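Two-component system sensor histidine kinase (Bacteroides thetaiotaomicron, PDB 3OTT) probably acts as a membrane-bound sensor histidine kinase whose extracellular beta-propeller and beta-sandwich region, the part in this structure, is apparently a saccharide sensor. Local coordinates at residues P97-P102 with Y124-Q129. Residues are numbered along the deposited sequence; the frame is centred on the assembly and turned at random.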
ATOM      1  N   PRO B  97      -2.645  -3.855  33.693  1.00 34.73           N
ATOM      2  CA  PRO B  97      -3.039  -2.433  33.769  1.00 35.23           C
ATOM      3  C   PRO B  97      -3.619  -2.059  35.133  1.00 36.22           C
ATOM      4  O   PRO B  97      -4.107  -2.914  35.835  1.00 36.21           O
ATOM      5  CB  PRO B  97      -4.158  -2.330  32.713  1.00 35.80           C
ATOM      6  CG  PRO B  97      -3.866  -3.401  31.707  1.00 33.94           C
ATOM      7  CD  PRO B  97      -3.334  -4.554  32.583  1.00 34.25           C
ATOM      8  N   GLU B  98      -3.562  -0.787  35.518  1.00 37.87           N
ATOM      9  CA  GLU B  98      -4.203  -0.385  36.740  1.00 39.06           C
ATOM     10  C   GLU B  98      -5.745  -0.457  36.610  1.00 37.89           C
ATOM     11  O   GLU B  98      -6.433  -0.485  37.616  1.00 38.73           O
ATOM     12  CB  GLU B  98      -3.696   0.990  37.248  1.00 40.78           C
ATOM     13  CG  GLU B  98      -2.625   0.870  38.417  1.00 46.77           C
ATOM     14  CD  GLU B  98      -2.418   2.166  39.305  1.00 54.61           C
ATOM     15  OE1 GLU B  98      -2.343   3.321  38.782  1.00 57.42           O
ATOM     16  OE2 GLU B  98      -2.306   2.013  40.554  1.00 57.02           O
ATOM     17  N   THR B  99      -6.271  -0.551  35.391  1.00 35.82           N
ATOM     18  CA  THR B  99      -7.743  -0.469  35.164  1.00 34.25           C
ATOM     19  C   THR B  99      -8.588  -1.612  35.729  1.00 33.10           C
ATOM     20  O   THR B  99      -8.306  -2.799  35.521  1.00 32.95           O
ATOM     21  CB  THR B  99      -8.098  -0.356  33.660  1.00 33.82           C
ATOM     22  OG1 THR B  99      -7.210   0.564  33.021  1.00 31.68           O
ATOM     23  CG2 THR B  99      -9.596   0.087  33.459  1.00 33.04           C
ATOM     24  N   ASP B 100      -9.660  -1.219  36.394  1.00 32.20           N
ATOM     25  CA  ASP B 100     -10.715  -2.120  36.795  1.00 31.29           C
ATOM     26  C   ASP B 100     -11.576  -2.458  35.591  1.00 29.29           C
ATOM     27  O   ASP B 100     -12.338  -1.638  35.118  1.00 30.63           O
ATOM     28  CB  ASP B 100     -11.547  -1.472  37.892  1.00 33.07           C
ATOM     29  CG  ASP B 100     -12.452  -2.473  38.594  1.00 37.65           C
ATOM     30  OD1 ASP B 100     -12.634  -3.592  38.027  1.00 38.79           O
ATOM     31  OD2 ASP B 100     -12.969  -2.147  39.704  1.00 41.68           O
ATOM     32  N   PHE B 101     -11.413  -3.660  35.067  1.00 26.51           N
ATOM     33  CA  PHE B 101     -12.139  -4.099  33.893  1.00 24.79           C
ATOM     34  C   PHE B 101     -13.451  -4.776  34.292  1.00 24.48           C
ATOM     35  O   PHE B 101     -13.546  -5.337  35.370  1.00 25.27           O
ATOM     36  CB  PHE B 101     -11.258  -5.082  33.118  1.00 22.75           C
ATOM     37  CG  PHE B 101     -10.120  -4.412  32.310  1.00 24.96           C
ATOM     38  CD1 PHE B 101     -10.406  -3.452  31.292  1.00 21.61           C
ATOM     39  CD2 PHE B 101      -8.781  -4.764  32.537  1.00 23.69           C
ATOM     40  CE1 PHE B 101      -9.395  -2.874  30.564  1.00 25.26           C
ATOM     41  CE2 PHE B 101      -7.730  -4.193  31.781  1.00 24.62           C
ATOM     42  CZ  PHE B 101      -8.026  -3.241  30.802  1.00 25.21           C
ATOM     43  N   PRO B 102     -14.464  -4.756  33.420  1.00 24.21           N
ATOM     44  CA  PRO B 102     -15.643  -5.562  33.711  1.00 23.94           C
ATOM     45  C   PRO B 102     -15.309  -7.057  33.666  1.00 22.86           C
ATOM     46  O   PRO B 102     -14.340  -7.449  33.040  1.00 22.76           O
ATOM     47  CB  PRO B 102     -16.595  -5.210  32.570  1.00 24.03           C
ATOM     48  CG  PRO B 102     -15.735  -4.879  31.458  1.00 25.64           C
ATOM     49  CD  PRO B 102     -14.535  -4.155  32.074  1.00 24.10           C
ATOM     50  N   TYR B 124     -18.507  -2.196  26.256  1.00 14.22           N
ATOM     51  CA  TYR B 124     -17.586  -1.170  26.731  1.00 14.85           C
ATOM     52  C   TYR B 124     -16.624  -0.766  25.641  1.00 13.78           C
ATOM     53  O   TYR B 124     -16.369  -1.503  24.683  1.00 14.04           O
ATOM     54  CB  TYR B 124     -16.776  -1.662  27.976  1.00 15.60           C
ATOM     55  CG  TYR B 124     -17.669  -2.183  29.076  1.00 18.07           C
ATOM     56  CD1 TYR B 124     -18.175  -3.483  29.032  1.00 16.85           C
ATOM     57  CD2 TYR B 124     -18.038  -1.353  30.148  1.00 17.81           C
ATOM     58  CE1 TYR B 124     -19.015  -3.959  30.049  1.00 19.52           C
ATOM     59  CE2 TYR B 124     -18.833  -1.815  31.158  1.00 20.24           C
ATOM     60  CZ  TYR B 124     -19.341  -3.110  31.087  1.00 20.04           C
ATOM     61  OH  TYR B 124     -20.134  -3.561  32.089  1.00 23.67           O
ATOM     62  N   THR B 125     -16.065   0.403  25.829  1.00 13.70           N
ATOM     63  CA  THR B 125     -14.959   0.849  25.050  1.00 14.10           C
ATOM     64  C   THR B 125     -13.758   1.059  25.971  1.00 14.62           C
ATOM     65  O   THR B 125     -13.902   1.431  27.159  1.00 13.16           O
ATOM     66  CB  THR B 125     -15.451   2.080  24.276  1.00 16.24           C
ATOM     67  OG1 THR B 125     -15.659   1.711  22.898  1.00 22.30           O
ATOM     68  CG2 THR B 125     -14.631   3.209  24.375  1.00 13.35           C
ATOM     69  N   TYR B 126     -12.568   0.774  25.439  1.00 14.54           N
ATOM     70  CA  TYR B 126     -11.332   1.001  26.168  1.00 15.53           C
ATOM     71  C   TYR B 126     -10.304   1.671  25.282  1.00 15.89           C
ATOM     72  O   TYR B 126      -9.839   1.084  24.318  1.00 16.11           O
ATOM     73  CB  TYR B 126     -10.773  -0.313  26.703  1.00 15.41           C
ATOM     74  CG  TYR B 126      -9.580  -0.148  27.634  1.00 21.45           C
ATOM     75  CD1 TYR B 126      -9.636   0.732  28.736  1.00 23.45           C
ATOM     76  CD2 TYR B 126      -8.388  -0.856  27.414  1.00 21.57           C
ATOM     77  CE1 TYR B 126      -8.555   0.873  29.632  1.00 23.95           C
ATOM     78  CE2 TYR B 126      -7.297  -0.716  28.294  1.00 22.77           C
ATOM     79  CZ  TYR B 126      -7.381   0.142  29.393  1.00 25.29           C
ATOM     80  OH  TYR B 126      -6.294   0.283  30.250  1.00 24.19           O
ATOM     81  N   GLN B 127      -9.942   2.889  25.650  1.00 15.81           N
ATOM     82  CA  GLN B 127      -9.144   3.738  24.840  1.00 17.51           C
ATOM     83  C   GLN B 127      -7.704   3.491  25.286  1.00 16.56           C
ATOM     84  O   GLN B 127      -7.395   3.634  26.419  1.00 17.90           O
ATOM     85  CB  GLN B 127      -9.625   5.216  24.950  1.00 17.80           C
ATOM     86  CG  GLN B 127      -9.353   6.105  23.693  1.00 19.00           C
ATOM     87  CD  GLN B 127      -7.812   6.297  23.371  1.00 23.46           C
ATOM     88  OE1 GLN B 127      -7.000   6.566  24.246  1.00 22.64           O
ATOM     89  NE2 GLN B 127      -7.462   6.215  22.090  1.00 25.25           N
ATOM     90  N   LEU B 128      -6.839   3.051  24.395  1.00 17.14           N
ATOM     91  CA  LEU B 128      -5.573   2.434  24.848  1.00 17.20           C
ATOM     92  C   LEU B 128      -4.556   3.455  25.291  1.00 17.72           C
ATOM     93  O   LEU B 128      -3.670   3.116  26.066  1.00 18.43           O
ATOM     94  CB  LEU B 128      -4.976   1.546  23.768  1.00 15.76           C
ATOM     95  CG  LEU B 128      -5.854   0.336  23.379  1.00 18.50           C
ATOM     96  CD1 LEU B 128      -5.282  -0.319  22.122  1.00 14.79           C
ATOM     97  CD2 LEU B 128      -5.962  -0.712  24.539  1.00 15.42           C
ATOM     98  N   GLN B 129      -4.662   4.694  24.804  1.00 17.15           N
ATOM     99  CA  GLN B 129      -3.762   5.728  25.275  1.00 18.18           C
ATOM    100  C   GLN B 129      -4.221   6.315  26.605  1.00 19.97           C
ATOM    101  O   GLN B 129      -3.457   6.377  27.569  1.00 18.36           O
ATOM    102  CB  GLN B 129      -3.622   6.862  24.262  1.00 17.38           C
ATOM    103  CG  GLN B 129      -2.481   7.795  24.595  1.00 15.97           C
ATOM    104  CD  GLN B 129      -1.094   7.232  24.109  1.00 18.24           C
ATOM    105  OE1 GLN B 129      -0.960   6.051  23.772  1.00 18.16           O
ATOM    106  NE2 GLN B 129      -0.107   8.094  24.025  1.00 15.40           N
TER
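Two neighbouring blades of a beta-propeller meet where the loop between strands 93-94 and 105-111 lays F101 and P102 against Y126 and Y124 of strand 122-127, the third strand of the next blade. F101 and Y126 form a T-shaped (edge-to-face) pair: the ring planes stand at 79° and the centroids are 4.9 Å apart. The rim of F101 points into the Y126 ring, with CE1 over the ring centre and CZ 3.6 Å from Y126 CE2. Y126 CG is anti to the backbone N (chi1 -172°), which carries the ring across to the loop and brings its phenol oxygen to T99. There T99 OG1 donates a hydrogen bond of 2.9 Å to Y126 OH, and P97 CB lies at the fringe, 4.2 Å from that same OH. Within the loop, T99 CB lies above one face of the F101 ring, offset toward its rim. Y126 is therefore gripped at its face and at its hydroxyl; an alanine here would probably open a gap beside F101, leave T99 OG1 without this acceptor and let the F101 ring shift. Y124, two residues before Y126 on the strand, takes P102 in a CH-pi contact: CG sits 3.8 Å from the ring centroid, 18° off the normal, and CB is 3.7 Å from Y124 CE1. The proline thus lies over a face of the phenol. On the loop side, P97 packs on V86 and F101 on I84, both of strand 84-88 in the preceding blade. Backbone hydrogen bonds of Y124 with L117 and of Y126 with L115 hold strand 122-127 against strand 114-119, while P102 and Y124 both touch L133 of outermost strand 133-136.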